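Local coordinates for protein HTH-type transcriptional regulator gadX (PDB 3MKL) that activates about fifteen acid-resistance genes, among them gadA, gadB and gadC, as a homodimeric DNA-binding regulator, and can repress gadW in some conditions, at residues C13-N18 and H22-A27; N7-V12 and L55-M60; R76-C81 and S87-V92. All coordinates share one frame; numbering follows the deposited sequence.

Contact 1: residues C13-N18 and H22-A27; sequences CTVINN and HEWTLA
V15 and I16, neighbours on the last turns of helix 8-17, together cover one face of the indole of W24, which comes to them from the loop ahead of helix 26-32. The tight part lies over the six-membered ring. There V15 CG1 stands 4.0 Å from the ring centroid and 30° off its normal, a CH-pi contact, and comes within 3.5 Å of W24 CH2. This methyl is carried to the indole by a first torsion that sets CG1 anti to the backbone N of V15 (chi1 173°). Side-chain packing is looser at the pyrrole end, where I16 CG2 is 4.0 Å from W24 CD1, though the helix backbone itself comes near, I16 CA lying 3.7 Å from W24 NE1. W24 NE1, though buried, has its polar need met, since it donates a hydrogen bond to N19 O in the turn between the segments. Across the ring from the two aliphatic residues, H22 CD2 sits 3.7 Å above the indole plane. The solvent side lies at exposed N18, two residues beyond I16, whose side chain stops short of touching W24. Placed at the start of the AraC/XylS-type DNA-binding region, the contact folds helix 8-17 back against the entry to helix 26-32. V15 and W24 both continue onto E32 of that helix, and I16 reaches L55 of helix 51-67.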
ATOM      1  N   CYS A  13       0.993   3.747  -8.487  1.00 30.58           N
ATOM      2  CA  CYS A  13       1.836   3.829  -7.282  1.00 32.24           C
ATOM      3  C   CYS A  13       2.239   5.269  -6.968  1.00 33.46           C
ATOM      4  O   CYS A  13       2.319   5.644  -5.804  1.00 34.35           O
ATOM      5  CB  CYS A  13       3.068   2.929  -7.400  1.00 33.90           C
ATOM      6  SG  CYS A  13       2.629   1.166  -7.373  1.00 36.67           S
ATOM      7  N   THR A  14       2.456   6.093  -7.997  1.00 33.42           N
ATOM      8  CA  THR A  14       2.765   7.514  -7.758  1.00 34.50           C
ATOM      9  C   THR A  14       1.576   8.278  -7.138  1.00 33.13           C
ATOM     10  O   THR A  14       1.758   9.125  -6.268  1.00 33.39           O
ATOM     11  CB  THR A  14       3.273   8.246  -9.030  1.00 35.37           C
ATOM     12  OG1 THR A  14       4.381   7.524  -9.593  1.00 37.84           O
ATOM     13  CG2 THR A  14       3.729   9.701  -8.672  1.00 37.97           C
ATOM     14  N   VAL A  15       0.366   7.976  -7.601  1.00 30.87           N
ATOM     15  CA  VAL A  15      -0.823   8.563  -7.020  1.00 29.71           C
ATOM     16  C   VAL A  15      -0.935   8.133  -5.553  1.00 30.45           C
ATOM     17  O   VAL A  15      -1.047   8.964  -4.665  1.00 32.14           O
ATOM     18  CB  VAL A  15      -2.073   8.106  -7.798  1.00 28.76           C
ATOM     19  CG1 VAL A  15      -3.352   8.577  -7.103  1.00 25.16           C
ATOM     20  CG2 VAL A  15      -1.975   8.565  -9.241  1.00 27.07           C
ATOM     21  N   ILE A  16      -0.879   6.821  -5.322  1.00 29.70           N
ATOM     22  CA  ILE A  16      -1.022   6.237  -3.988  1.00 29.74           C
ATOM     23  C   ILE A  16       0.029   6.755  -2.993  1.00 32.06           C
ATOM     24  O   ILE A  16      -0.314   7.111  -1.875  1.00 31.88           O
ATOM     25  CB  ILE A  16      -0.954   4.693  -4.033  1.00 28.57           C
ATOM     26  CG1 ILE A  16      -2.079   4.130  -4.919  1.00 25.53           C
ATOM     27  CG2 ILE A  16      -0.995   4.129  -2.603  1.00 29.71           C
ATOM     28  CD1 ILE A  16      -2.047   2.603  -5.092  1.00 22.04           C
ATOM     29  N   ASN A  17       1.292   6.806  -3.410  1.00 34.18           N
ATOM     30  CA  ASN A  17       2.377   7.265  -2.519  1.00 37.91           C
ATOM     31  C   ASN A  17       2.347   8.743  -2.146  1.00 40.61           C
ATOM     32  O   ASN A  17       3.063   9.167  -1.226  1.00 43.50           O
ATOM     33  CB  ASN A  17       3.752   6.881  -3.067  1.00 38.74           C
ATOM     34  CG  ASN A  17       4.051   5.417  -2.868  1.00 38.06           C
ATOM     35  OD1 ASN A  17       3.640   4.831  -1.857  1.00 36.69           O
ATOM     36  ND2 ASN A  17       4.749   4.800  -3.841  1.00 35.80           N
ATOM     37  N   ASN A  18       1.525   9.521  -2.846  1.00 40.54           N
ATOM     38  CA  ASN A  18       1.308  10.915  -2.496  1.00 42.74           C
ATOM     39  C   ASN A  18       0.509  11.066  -1.205  1.00 43.20           C
ATOM     40  O   ASN A  18       0.620  12.081  -0.522  1.00 45.56           O
ATOM     41  CB  ASN A  18       0.609  11.653  -3.640  1.00 42.64           C
ATOM     42  CG  ASN A  18       1.588  12.134  -4.727  1.00 46.09           C
ATOM     43  OD1 ASN A  18       2.784  11.811  -4.705  1.00 49.99           O
ATOM     44  ND2 ASN A  18       1.069  12.903  -5.690  1.00 47.10           N
ATOM     45  N   HIS A  22      -4.741   7.278   2.562  1.00 37.53           N
ATOM     46  CA  HIS A  22      -6.032   7.574   1.923  1.00 37.45           C
ATOM     47  C   HIS A  22      -6.801   6.317   1.568  1.00 36.45           C
ATOM     48  O   HIS A  22      -6.241   5.304   1.139  1.00 35.22           O
ATOM     49  CB  HIS A  22      -5.868   8.436   0.659  1.00 36.57           C
ATOM     50  CG  HIS A  22      -7.144   9.080   0.185  1.00 37.64           C
ATOM     51  ND1 HIS A  22      -7.798  10.069   0.897  1.00 41.55           N
ATOM     52  CD2 HIS A  22      -7.870   8.893  -0.946  1.00 37.07           C
ATOM     53  CE1 HIS A  22      -8.876  10.449   0.229  1.00 41.03           C
ATOM     54  NE2 HIS A  22      -8.945   9.748  -0.890  1.00 37.54           N
ATOM     55  N   GLU A  23      -8.104   6.418   1.745  1.00 37.49           N
ATOM     56  CA  GLU A  23      -9.051   5.426   1.292  1.00 37.26           C
ATOM     57  C   GLU A  23      -9.076   5.275  -0.247  1.00 34.34           C
ATOM     58  O   GLU A  23     -10.024   5.687  -0.919  1.00 34.08           O
ATOM     59  CB  GLU A  23     -10.427   5.818   1.833  1.00 39.59           C
ATOM     60  CG  GLU A  23     -11.308   4.642   2.130  1.00 43.46           C
ATOM     61  CD  GLU A  23     -10.494   3.486   2.656  1.00 45.71           C
ATOM     62  OE1 GLU A  23     -10.206   3.476   3.877  1.00 46.28           O
ATOM     63  OE2 GLU A  23     -10.134   2.608   1.821  1.00 45.10           O
ATOM     64  N   TRP A  24      -8.043   4.664  -0.820  1.00 32.39           N
ATOM     65  CA  TRP A  24      -7.982   4.609  -2.284  1.00 29.88           C
ATOM     66  C   TRP A  24      -8.947   3.567  -2.839  1.00 29.69           C
ATOM     67  O   TRP A  24      -9.030   2.452  -2.332  1.00 30.06           O
ATOM     68  CB  TRP A  24      -6.562   4.344  -2.751  1.00 28.40           C
ATOM     69  CG  TRP A  24      -5.652   5.522  -2.580  1.00 28.73           C
ATOM     70  CD1 TRP A  24      -4.574   5.618  -1.732  1.00 27.51           C
ATOM     71  CD2 TRP A  24      -5.718   6.775  -3.290  1.00 28.16           C
ATOM     72  NE1 TRP A  24      -3.973   6.863  -1.864  1.00 28.47           N
ATOM     73  CE2 TRP A  24      -4.652   7.586  -2.812  1.00 28.39           C
ATOM     74  CE3 TRP A  24      -6.583   7.295  -4.272  1.00 27.21           C
ATOM     75  CZ2 TRP A  24      -4.420   8.885  -3.289  1.00 29.89           C
ATOM     76  CZ3 TRP A  24      -6.354   8.584  -4.755  1.00 27.56           C
ATOM     77  CH2 TRP A  24      -5.276   9.369  -4.257  1.00 29.42           C
ATOM     78  N   THR A  25      -9.706   3.952  -3.854  1.00 29.48           N
ATOM     79  CA  THR A  25     -10.540   3.011  -4.580  1.00 29.79           C
ATOM     80  C   THR A  25     -10.143   3.146  -6.045  1.00 28.60           C
ATOM     81  O   THR A  25      -9.370   4.045  -6.399  1.00 27.64           O
ATOM     82  CB  THR A  25     -12.027   3.349  -4.463  1.00 31.48           C
ATOM     83  OG1 THR A  25     -12.285   4.558  -5.188  1.00 32.11           O
ATOM     84  CG2 THR A  25     -12.486   3.525  -2.964  1.00 33.26           C
ATOM     85  N   LEU A  26     -10.695   2.275  -6.894  1.00 28.52           N
ATOM     86  CA  LEU A  26     -10.380   2.272  -8.329  1.00 27.47           C
ATOM     87  C   LEU A  26     -10.774   3.607  -8.965  1.00 27.16           C
ATOM     88  O   LEU A  26      -9.969   4.222  -9.662  1.00 26.68           O
ATOM     89  CB  LEU A  26     -11.105   1.128  -9.036  1.00 27.73           C
ATOM     90  CG  LEU A  26     -11.026   1.065 -10.558  1.00 28.89           C
ATOM     91  CD1 LEU A  26      -9.584   0.623 -11.025  1.00 27.13           C
ATOM     92  CD2 LEU A  26     -12.164   0.154 -11.144  1.00 26.82           C
ATOM     93  N   ALA A  27     -12.010   4.029  -8.712  1.00 27.70           N
ATOM     94  CA  ALA A  27     -12.547   5.295  -9.187  1.00 28.20           C
ATOM     95  C   ALA A  27     -11.740   6.528  -8.753  1.00 27.78           C
ATOM     96  O   ALA A  27     -11.597   7.469  -9.523  1.00 28.48           O
ATOM     97  CB  ALA A  27     -14.004   5.439  -8.758  1.00 29.79           C
TER

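Contact 2: residues N7-V12 and L55-M60; sequences NMRTRV and LTECRM
R9 turns one edge of its guanidinium to the carboxylate of E57 on helix 51-67. The two side chains approach at a slant, yet their flat ends are nearly coplanar, with planes 17° apart, and E57 OE1 lies in the plane of the guanidinium, at its edge. The gap from R9 NH1 to E57 OE1 is 3.8 Å, a long salt bridge with no hydrogen bond across it. On the arginine side, CG is tucked between the backbone N and the carbonyl carbon (chi1 61°), and a bend at chi3 then helps bring the end of the chain nearer to helix 51-67 than its root would suggest. E57 starts from a residue already directed at helix 8-17 and bends at chi2.

The N terminus of the helix that carries R9 is capped by N7: N7 OD1 accepts from T10 N at 3.1 Å, almost straight at 164°, and so covers an amide in the first turn. E47 adds a hydrogen bond from M8 N, here a selenomethionine, and a weak one from R9 N.

More apolar joints between the same two helices lie nearby, where C58 touches C13 and I16. E57 also meets Y96 of helix 86-97, so its side chain stands beside both halves of the domain. Being long and near the surface, the ion pair probably contributes a weak, loosely directional attraction, while the apolar contacts beside it do the closer packing.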
ATOM      1  N   ASN A   7       4.790   3.326 -17.170  1.00 46.51           N
ATOM      2  CA  ASN A   7       3.673   2.394 -17.371  1.00 43.89           C
ATOM      3  C   ASN A   7       2.567   2.587 -16.316  1.00 40.47           C
ATOM      4  O   ASN A   7       2.680   3.440 -15.427  1.00 39.67           O
ATOM      5  CB  ASN A   7       4.178   0.945 -17.417  1.00 44.72           C
ATOM      6  CG  ASN A   7       4.766   0.488 -16.094  1.00 45.66           C
ATOM      7  OD1 ASN A   7       4.322   0.902 -15.020  1.00 43.58           O
ATOM      8  ND2 ASN A   7       5.771  -0.377 -16.164  1.00 48.24           N
HETATM    9  N   MSE A   8       1.499   1.805 -16.406  1.00 38.43           N
HETATM   10  CA  MSE A   8       0.285   2.157 -15.668  1.00 35.80           C
HETATM   11  C   MSE A   8       0.397   1.885 -14.170  1.00 34.03           C
HETATM   12  O   MSE A   8      -0.033   2.699 -13.365  1.00 32.85           O
HETATM   13  CB  MSE A   8      -0.952   1.482 -16.255  1.00 35.45           C
HETATM   14  CG  MSE A   8      -2.258   2.030 -15.695  1.00 35.52           C
HETATM   15 SE   MSE A   8      -2.585   3.902 -16.166  1.00 41.78          SE
HETATM   16  CE  MSE A   8      -2.436   3.721 -18.110  1.00 40.40           C
ATOM     17  N   ARG A   9       0.993   0.757 -13.808  1.00 33.69           N
ATOM     18  CA  ARG A   9       1.229   0.435 -12.404  1.00 33.45           C
ATOM     19  C   ARG A   9       2.115   1.479 -11.686  1.00 33.51           C
ATOM     20  O   ARG A   9       1.838   1.827 -10.532  1.00 32.10           O
ATOM     21  CB  ARG A   9       1.758  -0.998 -12.224  1.00 34.12           C
ATOM     22  CG  ARG A   9       3.114  -1.361 -12.889  1.00 37.89           C
ATOM     23  CD  ARG A   9       3.353  -2.916 -12.838  1.00 42.20           C
ATOM     24  NE  ARG A   9       3.217  -3.435 -11.469  1.00 45.75           N
ATOM     25  CZ  ARG A   9       2.919  -4.691 -11.107  1.00 48.45           C
ATOM     26  NH1 ARG A   9       2.827  -4.971  -9.810  1.00 47.83           N
ATOM     27  NH2 ARG A   9       2.717  -5.666 -12.001  1.00 49.69           N
ATOM     28  N   THR A  10       3.151   1.969 -12.377  1.00 34.38           N
ATOM     29  CA  THR A  10       4.017   3.052 -11.867  1.00 36.05           C
ATOM     30  C   THR A  10       3.247   4.345 -11.590  1.00 34.94           C
ATOM     31  O   THR A  10       3.429   4.952 -10.540  1.00 35.07           O
ATOM     32  CB  THR A  10       5.192   3.344 -12.828  1.00 38.22           C
ATOM     33  OG1 THR A  10       5.988   2.163 -12.946  1.00 40.33           O
ATOM     34  CG2 THR A  10       6.078   4.482 -12.315  1.00 40.49           C
ATOM     35  N   ARG A  11       2.383   4.745 -12.528  1.00 33.86           N
ATOM     36  CA  ARG A  11       1.583   5.975 -12.379  1.00 33.00           C
ATOM     37  C   ARG A  11       0.591   5.916 -11.223  1.00 30.72           C
ATOM     38  O   ARG A  11       0.376   6.918 -10.550  1.00 30.90           O
ATOM     39  CB  ARG A  11       0.854   6.324 -13.677  1.00 32.21           C
ATOM     40  CG  ARG A  11       1.785   6.837 -14.743  1.00 35.79           C
ATOM     41  CD  ARG A  11       1.118   6.808 -16.082  1.00 39.19           C
ATOM     42  NE  ARG A  11       0.118   7.865 -16.189  1.00 40.79           N
ATOM     43  CZ  ARG A  11      -0.858   7.878 -17.092  1.00 41.62           C
ATOM     44  NH1 ARG A  11      -0.964   6.889 -17.969  1.00 43.16           N
ATOM     45  NH2 ARG A  11      -1.729   8.884 -17.115  1.00 40.58           N
ATOM     46  N   VAL A  12      -0.006   4.740 -11.026  1.00 29.32           N
ATOM     47  CA  VAL A  12      -0.904   4.432  -9.916  1.00 27.91           C
ATOM     48  C   VAL A  12      -0.143   4.432  -8.574  1.00 29.07           C
ATOM     49  O   VAL A  12      -0.575   5.063  -7.627  1.00 29.85           O
ATOM     50  CB  VAL A  12      -1.626   3.063 -10.147  1.00 27.20           C
ATOM     51  CG1 VAL A  12      -2.303   2.566  -8.871  1.00 25.80           C
ATOM     52  CG2 VAL A  12      -2.639   3.160 -11.260  1.00 24.94           C
ATOM     53  N   LEU A  55      -1.983  -1.017  -4.018  1.00 30.72           N
ATOM     54  CA  LEU A  55      -2.207  -0.366  -2.730  1.00 30.61           C
ATOM     55  C   LEU A  55      -1.423  -1.068  -1.622  1.00 30.40           C
ATOM     56  O   LEU A  55      -0.606  -0.444  -0.914  1.00 30.47           O
ATOM     57  CB  LEU A  55      -3.706  -0.299  -2.396  1.00 30.37           C
ATOM     58  CG  LEU A  55      -4.194   0.615  -1.260  1.00 32.69           C
ATOM     59  CD1 LEU A  55      -3.586   2.020  -1.351  1.00 32.37           C
ATOM     60  CD2 LEU A  55      -5.746   0.711  -1.242  1.00 33.06           C
ATOM     61  N   THR A  56      -1.657  -2.375  -1.497  1.00 30.38           N
ATOM     62  CA  THR A  56      -1.021  -3.186  -0.469  1.00 30.68           C
ATOM     63  C   THR A  56       0.495  -3.069  -0.551  1.00 31.07           C
ATOM     64  O   THR A  56       1.149  -2.829   0.445  1.00 31.22           O
ATOM     65  CB  THR A  56      -1.487  -4.669  -0.555  1.00 31.74           C
ATOM     66  OG1 THR A  56      -2.852  -4.751  -0.113  1.00 32.23           O
ATOM     67  CG2 THR A  56      -0.623  -5.583   0.280  1.00 30.29           C
ATOM     68  N   GLU A  57       1.036  -3.215  -1.747  1.00 32.43           N
ATOM     69  CA  GLU A  57       2.470  -3.184  -1.947  1.00 34.83           C
ATOM     70  C   GLU A  57       3.087  -1.847  -1.527  1.00 34.18           C
ATOM     71  O   GLU A  57       4.105  -1.815  -0.840  1.00 34.99           O
ATOM     72  CB  GLU A  57       2.782  -3.542  -3.396  1.00 37.24           C
ATOM     73  CG  GLU A  57       2.660  -5.057  -3.636  1.00 42.21           C
ATOM     74  CD  GLU A  57       2.172  -5.444  -5.031  1.00 46.68           C
ATOM     75  OE1 GLU A  57       2.358  -4.669  -6.002  1.00 49.08           O
ATOM     76  OE2 GLU A  57       1.624  -6.556  -5.154  1.00 49.33           O
ATOM     77  N   CYS A  58       2.434  -0.756  -1.917  1.00 33.28           N
ATOM     78  CA  CYS A  58       2.798   0.583  -1.481  1.00 33.69           C
ATOM     79  C   CYS A  58       2.760   0.679   0.048  1.00 33.19           C
ATOM     80  O   CYS A  58       3.630   1.265   0.671  1.00 34.32           O
ATOM     81  CB  CYS A  58       1.821   1.590  -2.084  1.00 33.58           C
ATOM     82  SG  CYS A  58       2.033   1.879  -3.847  1.00 36.60           S
ATOM     83  N   ARG A  59       1.744   0.091   0.653  1.00 31.34           N
ATOM     84  CA  ARG A  59       1.621   0.194   2.084  1.00 31.67           C
ATOM     85  C   ARG A  59       2.690  -0.640   2.807  1.00 32.64           C
ATOM     86  O   ARG A  59       3.217  -0.207   3.837  1.00 33.51           O
ATOM     87  CB  ARG A  59       0.200  -0.165   2.544  1.00 30.24           C
ATOM     88  CG  ARG A  59      -0.787   0.898   2.182  1.00 30.20           C
ATOM     89  CD  ARG A  59      -2.226   0.511   2.450  1.00 29.12           C
ATOM     90  NE  ARG A  59      -3.009   1.733   2.412  1.00 33.12           N
ATOM     91  CZ  ARG A  59      -4.328   1.794   2.336  1.00 32.51           C
ATOM     92  NH1 ARG A  59      -4.909   2.973   2.319  1.00 34.35           N
ATOM     93  NH2 ARG A  59      -5.053   0.689   2.293  1.00 32.83           N
HETATM   94  N   MSE A  60       3.025  -1.818   2.280  1.00 32.72           N
HETATM   95  CA  MSE A  60       4.112  -2.603   2.887  1.00 33.83           C
HETATM   96  C   MSE A  60       5.446  -1.897   2.748  1.00 35.82           C
HETATM   97  O   MSE A  60       6.297  -1.987   3.633  1.00 36.57           O
HETATM   98  CB  MSE A  60       4.198  -4.022   2.321  1.00 34.48           C
HETATM   99  CG  MSE A  60       2.990  -4.871   2.591  1.00 32.92           C
HETATM  100 SE   MSE A  60       2.546  -5.057   4.471  1.00 32.65          SE
HETATM  101  CE  MSE A  60       1.202  -3.705   4.745  1.00 30.88           C
TER

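Contact 3: residues R76-C81 and S87-V92; sequences RVAVSC and SYFIYV
A78 and V77 on helix 74-80 receive the phenyl ring of F89 from helix 86-97, and apolar contact accounts for everything that passes between the two segments. A78 is where the backbones draw closest, its CA 6.1 Å from the CA of F89. Its methyl meets the root of the ring, with A78 CB 3.7 Å from F89 CD2, while A78 CA lies over the centre of one ring face, 4.1 Å above the plane. The small side chain thus lets the phenyl settle almost onto the backbone of helix 74-80. V77 meets the far end instead: V77 CG1 approaches F89 CZ obliquely, at 4.0 Å. The ring spans both residues because its first torsion carries CG anti to the backbone N (chi1 165°), out from helix 86-97 toward helix 74-80.

No hydrogen bond joins the two segments; the one made by a side chain within them is that of S80. Within helix 74-80, R76 O accepts two bonds from S80, one turn on: from S80 N at 3.0 Å and from S80 OG at 2.7 Å. They arrive from opposite faces of the carbonyl plane, and the hydroxyl stands 35° out of it, so S80 turns its own polar end back onto its helix.

Beyond the pair, F89 also touches M60 of helix 51-67 and P101 of helix 101-107, while V77 rests on L66. Both segments belong to the predicted second helix-turn-helix motif, in which helix 86-97 is, by its place in the AraC family, probably the recognition helix. The chemistry is that of a buried hydrocarbon joint: the two segments meet by shape and dispersion alone, a flat ring laid against an alanine and a valine.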
ATOM      1  N   ARG A  76       0.706   2.274  15.660  1.00 48.38           N
ATOM      2  CA  ARG A  76       0.959   3.554  15.019  1.00 50.42           C
ATOM      3  C   ARG A  76       1.320   3.372  13.552  1.00 46.80           C
ATOM      4  O   ARG A  76       0.873   4.132  12.696  1.00 47.45           O
ATOM      5  CB  ARG A  76       2.103   4.259  15.765  1.00 53.75           C
ATOM      6  CG  ARG A  76       3.155   4.956  14.887  1.00 56.35           C
ATOM      7  CD  ARG A  76       2.692   6.337  14.406  1.00 62.18           C
ATOM      8  NE  ARG A  76       1.770   7.003  15.339  1.00 69.21           N
ATOM      9  CZ  ARG A  76       2.092   7.439  16.558  1.00 73.02           C
ATOM     10  NH1 ARG A  76       1.176   8.033  17.309  1.00 77.72           N
ATOM     11  NH2 ARG A  76       3.317   7.271  17.036  1.00 74.04           N
ATOM     12  N   VAL A  77       2.149   2.373  13.269  1.00 43.40           N
ATOM     13  CA  VAL A  77       2.561   2.109  11.909  1.00 39.86           C
ATOM     14  C   VAL A  77       1.332   1.787  11.053  1.00 37.46           C
ATOM     15  O   VAL A  77       1.179   2.309   9.953  1.00 37.27           O
ATOM     16  CB  VAL A  77       3.589   0.964  11.838  1.00 38.24           C
ATOM     17  CG1 VAL A  77       4.052   0.765  10.390  1.00 37.25           C
ATOM     18  CG2 VAL A  77       4.780   1.260  12.722  1.00 39.50           C
ATOM     19  N   ALA A  78       0.450   0.953  11.574  1.00 36.19           N
ATOM     20  CA  ALA A  78      -0.688   0.482  10.810  1.00 34.99           C
ATOM     21  C   ALA A  78      -1.557   1.664  10.422  1.00 36.54           C
ATOM     22  O   ALA A  78      -1.966   1.789   9.273  1.00 35.50           O
ATOM     23  CB  ALA A  78      -1.486  -0.540  11.622  1.00 34.67           C
ATOM     24  N   VAL A  79      -1.820   2.541  11.388  1.00 39.91           N
ATOM     25  CA  VAL A  79      -2.681   3.714  11.170  1.00 42.59           C
ATOM     26  C   VAL A  79      -2.052   4.651  10.148  1.00 42.60           C
ATOM     27  O   VAL A  79      -2.759   5.207   9.304  1.00 43.08           O
ATOM     28  CB  VAL A  79      -3.012   4.475  12.508  1.00 47.05           C
ATOM     29  CG1 VAL A  79      -3.861   5.698  12.240  1.00 50.12           C
ATOM     30  CG2 VAL A  79      -3.724   3.541  13.507  1.00 47.56           C
ATOM     31  N   SER A  80      -0.732   4.796  10.213  1.00 42.52           N
ATOM     32  CA  SER A  80      -0.005   5.659   9.287  1.00 44.70           C
ATOM     33  C   SER A  80       0.018   5.116   7.847  1.00 42.45           C
ATOM     34  O   SER A  80       0.234   5.886   6.895  1.00 43.49           O
ATOM     35  CB  SER A  80       1.427   5.892   9.766  1.00 45.72           C
ATOM     36  OG  SER A  80       1.482   6.230  11.138  1.00 49.51           O
ATOM     37  N   CYS A  81      -0.190   3.804   7.703  1.00 40.50           N
ATOM     38  CA  CYS A  81      -0.260   3.130   6.397  1.00 39.58           C
ATOM     39  C   CYS A  81      -1.701   2.935   5.890  1.00 39.84           C
ATOM     40  O   CYS A  81      -1.907   2.401   4.805  1.00 38.23           O
ATOM     41  CB  CYS A  81       0.423   1.771   6.460  1.00 37.31           C
ATOM     42  SG  CYS A  81       2.159   1.828   6.907  1.00 40.07           S
ATOM     43  N   SER A  87      -4.528  -6.399  13.616  1.00 35.73           N
ATOM     44  CA  SER A  87      -4.538  -7.839  13.262  1.00 35.04           C
ATOM     45  C   SER A  87      -4.426  -8.029  11.758  1.00 33.10           C
ATOM     46  O   SER A  87      -3.616  -8.827  11.253  1.00 31.50           O
ATOM     47  CB  SER A  87      -5.833  -8.503  13.705  1.00 37.61           C
ATOM     48  OG  SER A  87      -5.941  -8.567  15.107  1.00 41.30           O
ATOM     49  N   TYR A  88      -5.264  -7.313  11.025  1.00 33.16           N
ATOM     50  CA  TYR A  88      -5.190  -7.399   9.560  1.00 32.03           C
ATOM     51  C   TYR A  88      -3.827  -6.896   9.013  1.00 29.50           C
ATOM     52  O   TYR A  88      -3.168  -7.573   8.180  1.00 28.33           O
ATOM     53  CB  TYR A  88      -6.359  -6.666   8.904  1.00 32.89           C
ATOM     54  CG  TYR A  88      -6.222  -6.581   7.390  1.00 33.78           C
ATOM     55  CD1 TYR A  88      -6.515  -7.668   6.595  1.00 34.12           C
ATOM     56  CD2 TYR A  88      -5.777  -5.415   6.771  1.00 33.22           C
ATOM     57  CE1 TYR A  88      -6.407  -7.615   5.212  1.00 36.65           C
ATOM     58  CE2 TYR A  88      -5.653  -5.346   5.358  1.00 36.70           C
ATOM     59  CZ  TYR A  88      -5.977  -6.458   4.595  1.00 36.84           C
ATOM     60  OH  TYR A  88      -5.865  -6.426   3.228  1.00 38.71           O
ATOM     61  N   PHE A  89      -3.399  -5.720   9.478  1.00 28.47           N
ATOM     62  CA  PHE A  89      -2.070  -5.224   9.101  1.00 27.22           C
ATOM     63  C   PHE A  89      -0.983  -6.260   9.401  1.00 26.40           C
ATOM     64  O   PHE A  89      -0.167  -6.549   8.536  1.00 24.14           O
ATOM     65  CB  PHE A  89      -1.741  -3.895   9.795  1.00 28.07           C
ATOM     66  CG  PHE A  89      -0.285  -3.520   9.742  1.00 29.13           C
ATOM     67  CD1 PHE A  89       0.295  -3.079   8.560  1.00 30.61           C
ATOM     68  CD2 PHE A  89       0.504  -3.586  10.884  1.00 31.09           C
ATOM     69  CE1 PHE A  89       1.647  -2.708   8.540  1.00 30.52           C
ATOM     70  CE2 PHE A  89       1.840  -3.212  10.860  1.00 31.07           C
ATOM     71  CZ  PHE A  89       2.408  -2.791   9.691  1.00 30.71           C
ATOM     72  N   ILE A  90      -0.968  -6.810  10.620  1.00 26.86           N
ATOM     73  CA  ILE A  90      -0.011  -7.885  10.924  1.00 27.41           C
ATOM     74  C   ILE A  90      -0.079  -9.043   9.917  1.00 27.53           C
ATOM     75  O   ILE A  90       0.956  -9.510   9.428  1.00 27.31           O
ATOM     76  CB  ILE A  90      -0.165  -8.431  12.406  1.00 29.93           C
ATOM     77  CG1 ILE A  90       0.234  -7.346  13.441  1.00 27.07           C
ATOM     78  CG2 ILE A  90       0.645  -9.720  12.590  1.00 28.14           C
ATOM     79  CD1 ILE A  90      -0.213  -7.664  14.873  1.00 31.69           C
ATOM     80  N   TYR A  91      -1.293  -9.484   9.589  1.00 28.48           N
ATOM     81  CA  TYR A  91      -1.501 -10.579   8.629  1.00 28.82           C
ATOM     82  C   TYR A  91      -0.879 -10.282   7.239  1.00 28.39           C
ATOM     83  O   TYR A  91      -0.246 -11.135   6.617  1.00 28.17           O
ATOM     84  CB  TYR A  91      -2.999 -10.876   8.482  1.00 29.55           C
ATOM     85  CG  TYR A  91      -3.361 -11.448   7.131  1.00 30.89           C
ATOM     86  CD1 TYR A  91      -3.215 -12.823   6.872  1.00 31.81           C
ATOM     87  CD2 TYR A  91      -3.872 -10.635   6.111  1.00 27.87           C
ATOM     88  CE1 TYR A  91      -3.537 -13.364   5.615  1.00 32.04           C
ATOM     89  CE2 TYR A  91      -4.213 -11.185   4.853  1.00 30.25           C
ATOM     90  CZ  TYR A  91      -4.028 -12.538   4.629  1.00 29.26           C
ATOM     91  OH  TYR A  91      -4.333 -13.079   3.427  1.00 34.52           O
ATOM     92  N   VAL A  92      -1.087  -9.065   6.752  1.00 27.94           N
ATOM     93  CA  VAL A  92      -0.644  -8.726   5.413  1.00 28.50           C
ATOM     94  C   VAL A  92       0.874  -8.495   5.393  1.00 26.99           C
ATOM     95  O   VAL A  92       1.542  -8.804   4.388  1.00 26.41           O
ATOM     96  CB  VAL A  92      -1.401  -7.493   4.900  1.00 29.32           C
ATOM     97  CG1 VAL A  92      -0.858  -7.052   3.580  1.00 31.08           C
ATOM     98  CG2 VAL A  92      -2.869  -7.854   4.721  1.00 33.32           C
TER

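In the fold
These residues form the AraC/XylS-type DNA-binding domain of the longer GadX. From the N terminus, helix 8-17 takes part in two contacts. Its later turns close the short loop of contact 1, where the chain comes straight back at 22-27 to enter the first predicted helix-turn-helix motif. Its first turns wait until 55-60 for contact 2, whose long loop encloses contact 1 and the whole of that motif. The two touch. Contact 3 follows in series, closing a short loop within the second motif, about 17 Å, centre to centre, from each of the others. Helix 51-67 spans the distance: R59 meets H22 O and C81 O, linking the loop just before the first motif to the second.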